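Local coordinates for alginate biosynthesis protein AlgX (PDB 4KNC) that takes part in O-acetylating the exopolysaccharide alginate and protects the polymer from degradation as it crosses the periplasm, at residues L46-T49 against T50-L53; Y249-A252 against G253-E257. One frame throughout, in Å; residues are numbered along the deposited sequence.

Contact 1. Residues L46-T49 against T50-L53; sequences LFRT and TYDL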
loop_
_atom_site.group_PDB
_atom_site.type_symbol
_atom_site.label_atom_id
_atom_site.label_comp_id
_atom_site.label_asym_id
_atom_site.label_seq_id
_atom_site.Cartn_x
_atom_site.Cartn_y
_atom_site.Cartn_z
ATOM N N LEU A 46 -17.903 2.163 17.841
ATOM C CA LEU A 46 -18.252 0.908 17.196
ATOM C C LEU A 46 -16.953 0.156 16.879
ATOM O O LEU A 46 -15.922 0.778 16.610
ATOM C CB LEU A 46 -19.023 1.157 15.891
ATOM C CG LEU A 46 -20.363 1.898 15.907
ATOM C CD1 LEU A 46 -21.001 1.851 14.505
ATOM C CD2 LEU A 46 -21.327 1.327 16.955
ATOM N N PHE A 47 -16.995 -1.172 16.916
ATOM C CA PHE A 47 -15.852 -1.955 16.465
ATOM C C PHE A 47 -16.326 -2.993 15.464
ATOM O O PHE A 47 -17.459 -3.451 15.537
ATOM C CB PHE A 47 -15.189 -2.670 17.637
ATOM C CG PHE A 47 -14.428 -1.758 18.560
ATOM C CD1 PHE A 47 -15.098 -0.942 19.459
ATOM C CD2 PHE A 47 -13.029 -1.726 18.534
ATOM C CE1 PHE A 47 -14.385 -0.109 20.325
ATOM C CE2 PHE A 47 -12.318 -0.900 19.392
ATOM C CZ PHE A 47 -13.002 -0.087 20.287
ATOM N N ARG A 48 -15.454 -3.357 14.530
ATOM C CA ARG A 48 -15.698 -4.479 13.634
ATOM C C ARG A 48 -15.033 -5.715 14.216
ATOM O O ARG A 48 -13.871 -5.671 14.558
ATOM C CB ARG A 48 -15.100 -4.187 12.262
ATOM C CG ARG A 48 -15.555 -2.853 11.677
ATOM C CD ARG A 48 -14.710 -2.520 10.475
ATOM N NE ARG A 48 -13.352 -2.156 10.867
ATOM C CZ ARG A 48 -12.386 -1.840 10.009
ATOM N NH1 ARG A 48 -12.621 -1.869 8.709
ATOM N NH2 ARG A 48 -11.179 -1.500 10.451
ATOM N N THR A 49 -15.763 -6.820 14.313
ATOM C CA THR A 49 -15.229 -8.017 14.950
ATOM C C THR A 49 -14.068 -8.629 14.159
ATOM O O THR A 49 -13.055 -9.026 14.738
ATOM C CB THR A 49 -16.332 -9.072 15.126
ATOM O OG1 THR A 49 -16.988 -9.274 13.871
ATOM C CG2 THR A 49 -17.373 -8.605 16.146
ATOM N N THR A 50 -14.204 -8.695 12.837
ATOM C CA THR A 50 -13.218 -9.399 12.020
ATOM C C THR A 50 -12.013 -8.518 11.691
ATOM O O THR A 50 -10.925 -9.018 11.473
ATOM C CB THR A 50 -13.815 -9.951 10.705
ATOM O OG1 THR A 50 -14.103 -8.873 9.810
ATOM C CG2 THR A 50 -15.106 -10.741 10.973
ATOM N N TYR A 51 -12.208 -7.207 11.644
ATOM C CA TYR A 51 -11.102 -6.313 11.336
ATOM C C TYR A 51 -10.421 -5.810 12.598
ATOM O O TYR A 51 -9.201 -5.766 12.661
ATOM C CB TYR A 51 -11.578 -5.107 10.525
ATOM C CG TYR A 51 -11.991 -5.428 9.114
ATOM C CD1 TYR A 51 -13.242 -5.988 8.838
ATOM C CD2 TYR A 51 -11.131 -5.181 8.050
ATOM C CE1 TYR A 51 -13.622 -6.275 7.535
ATOM C CE2 TYR A 51 -11.491 -5.473 6.751
ATOM C CZ TYR A 51 -12.739 -6.014 6.492
ATOM O OH TYR A 51 -13.094 -6.292 5.188
ATOM N N ASP A 52 -11.213 -5.406 13.588
ATOM C CA ASP A 52 -10.677 -4.676 14.738
ATOM C C ASP A 52 -10.352 -5.587 15.894
ATOM O O ASP A 52 -9.441 -5.302 16.679
ATOM C CB ASP A 52 -11.659 -3.611 15.228
ATOM C CG ASP A 52 -11.998 -2.598 14.164
ATOM O OD1 ASP A 52 -11.203 -2.406 13.208
ATOM O OD2 ASP A 52 -13.060 -1.977 14.306
ATOM N N LEU A 53 -11.106 -6.672 16.005
ATOM C CA LEU A 53 -10.982 -7.563 17.157
ATOM C C LEU A 53 -10.356 -8.883 16.758
ATOM O O LEU A 53 -10.521 -9.899 17.443
ATOM C CB LEU A 53 -12.349 -7.809 17.800
ATOM C CG LEU A 53 -13.055 -6.554 18.321
ATOM C CD1 LEU A 53 -14.395 -6.893 18.961
ATOM C CD2 LEU A 53 -12.150 -5.819 19.310
#
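R48 and D52 face each other across the turn that leaves strand 46-48, and their salt bridge carries the contact. The guanidinium meets the carboxylate side-on: NH2 of R48 reaches OD1 of D52 at 2.9 Å on the syn side, and NE of R48 reaches the same oxygen at 3.2 Å from above the carboxylate plane. The other oxygen, OD2 of D52, takes the backbone N of R48 at 2.8 Å in an almost straight bond (178°). CB of Y51 lies over the guanidinium centre, 3.4 Å from CZ of R48, and NH1 of R48 sits above the Y51 ring toward its rim, the planes 10° apart. A bend at chi3 (-71°) turns the guanidinium toward D52 and Y51. The backbone closes the turn as well, with N of D52 bonded to O of R48 at 2.8 Å. Beyond this shell, R89 makes a second salt bridge to OD2 of D52, while the carbonyl of F34 takes NH1 of R48. Two arginines and a backbone N-H probably stabilise the D52 carboxylate as an anion, and D52 with O of F34 probably restricts R48, whose side chain lies about 8 Å from that of the inferred active-site D148.

Contact 2. Residues Y249-A252 against G253-E257; sequences YNFA and GFLEE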
loop_
_atom_site.group_PDB
_atom_site.type_symbol
_atom_site.label_atom_id
_atom_site.label_comp_id
_atom_site.label_asym_id
_atom_site.label_seq_id
_atom_site.Cartn_x
_atom_site.Cartn_y
_atom_site.Cartn_z
ATOM N N TYR A 249 -4.582 13.796 7.921
ATOM C CA TYR A 249 -4.159 13.287 9.218
ATOM C C TYR A 249 -2.729 13.696 9.518
ATOM O O TYR A 249 -2.265 13.529 10.639
ATOM C CB TYR A 249 -4.338 11.769 9.310
ATOM C CG TYR A 249 -5.656 11.332 8.733
ATOM C CD1 TYR A 249 -6.851 11.578 9.414
ATOM C CD2 TYR A 249 -5.717 10.716 7.490
ATOM C CE1 TYR A 249 -8.065 11.204 8.879
ATOM C CE2 TYR A 249 -6.934 10.333 6.943
ATOM C CZ TYR A 249 -8.102 10.576 7.640
ATOM O OH TYR A 249 -9.312 10.198 7.087
ATOM N N ASN A 250 -2.044 14.217 8.502
ATOM C CA ASN A 250 -0.709 14.786 8.657
ATOM C C ASN A 250 0.390 13.803 9.130
ATOM O O ASN A 250 1.335 14.205 9.800
ATOM C CB ASN A 250 -0.742 16.029 9.567
ATOM C CG ASN A 250 0.506 16.902 9.397
ATOM O OD1 ASN A 250 0.885 17.211 8.275
ATOM N ND2 ASN A 250 1.169 17.261 10.511
ATOM N N PHE A 251 0.268 12.531 8.772
ATOM C CA PHE A 251 1.271 11.527 9.140
ATOM C C PHE A 251 2.653 11.904 8.598
ATOM O O PHE A 251 3.638 11.894 9.345
ATOM C CB PHE A 251 0.839 10.138 8.666
ATOM C CG PHE A 251 1.812 9.024 9.006
ATOM C CD1 PHE A 251 2.227 8.810 10.314
ATOM C CD2 PHE A 251 2.260 8.152 8.015
ATOM C CE1 PHE A 251 3.108 7.771 10.624
ATOM C CE2 PHE A 251 3.129 7.096 8.318
ATOM C CZ PHE A 251 3.559 6.916 9.631
ATOM N N ALA A 252 2.728 12.281 7.323
ATOM C CA ALA A 252 4.011 12.731 6.749
ATOM C C ALA A 252 4.599 13.961 7.470
ATOM O O ALA A 252 5.804 14.040 7.703
ATOM C CB ALA A 252 3.863 13.016 5.275
ATOM N N GLY A 253 3.745 14.917 7.829
ATOM C CA GLY A 253 4.199 16.106 8.535
ATOM C C GLY A 253 4.773 15.794 9.910
ATOM O O GLY A 253 5.816 16.330 10.302
ATOM N N PHE A 254 4.107 14.917 10.653
ATOM C CA PHE A 254 4.651 14.511 11.947
ATOM C C PHE A 254 5.956 13.725 11.776
ATOM O O PHE A 254 6.873 13.859 12.582
ATOM C CB PHE A 254 3.622 13.716 12.741
ATOM C CG PHE A 254 2.377 14.513 13.087
ATOM C CD1 PHE A 254 2.476 15.750 13.709
ATOM C CD2 PHE A 254 1.115 14.028 12.771
ATOM C CE1 PHE A 254 1.329 16.489 14.028
ATOM C CE2 PHE A 254 -0.030 14.762 13.077
ATOM C CZ PHE A 254 0.083 15.990 13.710
ATOM N N LEU A 255 6.045 12.909 10.725
ATOM C CA LEU A 255 7.309 12.244 10.435
ATOM C C LEU A 255 8.419 13.271 10.253
ATOM O O LEU A 255 9.513 13.105 10.797
ATOM C CB LEU A 255 7.209 11.360 9.203
ATOM C CG LEU A 255 6.416 10.059 9.367
ATOM C CD1 LEU A 255 6.158 9.401 8.010
ATOM C CD2 LEU A 255 7.145 9.092 10.280
ATOM N N GLU A 256 8.155 14.333 9.497
ATOM C CA GLU A 256 9.189 15.356 9.307
ATOM C C GLU A 256 9.536 16.035 10.627
ATOM O O GLU A 256 10.709 16.251 10.928
ATOM C CB GLU A 256 8.758 16.408 8.292
ATOM C CG GLU A 256 8.542 15.873 6.887
ATOM C CD GLU A 256 7.825 16.868 6.008
ATOM O OE1 GLU A 256 7.042 17.664 6.563
ATOM O OE2 GLU A 256 8.048 16.861 4.778
ATOM N N GLU A 257 8.511 16.358 11.410
ATOM C CA GLU A 257 8.720 17.068 12.658
ATOM C C GLU A 257 9.634 16.260 13.567
ATOM O O GLU A 257 10.629 16.772 14.067
ATOM C CB GLU A 257 7.398 17.366 13.380
ATOM C CG GLU A 257 7.654 18.028 14.716
ATOM C CD GLU A 257 6.418 18.226 15.560
ATOM O OE1 GLU A 257 5.287 18.010 15.060
ATOM O OE2 GLU A 257 6.593 18.604 16.739
#
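With chi1 at -162°, N250 holds its amide anti to its own backbone N, while F254 has CG beside its backbone N (chi1 -63°); together these settings bring ND2 of N250 over the F254 ring. ND2 of N250 stands above the centre of one face, 3.6 Å from CZ of F254, the amide plane steep to the ring at 73°. The same amide nitrogen is hydrogen-bonded to T217, which helps fix its rotation. N250 occupies the N-cap position, and its carbonyl O accepts the first bond of the helix, from N of F254 at 3.0 Å. Next come N of L255 to O of F251 and N of E256 to O of A252, both also 3.0 Å. One turn apart, F251 and L255 make a CH-pi contact: CD1 of L255 lies 4.0 Å from the centroid of the F251 ring, over one face but offset toward its rim. G253 brings no side chain to the face beside N250, where OD1 of N250 comes within 3.5 Å of CA of G253. Ahead of the cap, Y249 stacks on H150, the inferred proton acceptor, so the helix starts beside the inferred active site. Helix 251-259 belongs to a beta-alpha-beta unit between strands 237-240 and 263-265: F251, F254 and L255 pack on helix 153-169, N250 and F254 touch S183 of strand 180-191, and A252 and L255 touch strand 263-265.

Overall arrangement
Reading from the N terminus, contact 1 comes first, closing the short turn at the end of strand 46-48, the partner of strand 38-40 in a two-stranded antiparallel sheet, before the chain runs on to helix 61-76. Contact 2 follows some two hundred residues later, at the start of helix 251-259 in the parallel-sheet part of the SGNH hydrolase-like domain. The two are local and lie in series, neither enclosing nor crossing the other. The centres of contact 1 and contact 2 are about 27 Å apart, and their nearest atoms about 12 Å. What relates them is the inferred active site: Y249 adjoins H150 and D148 directly, while the R48 side chain stays about 8 to 9 Å from theirs.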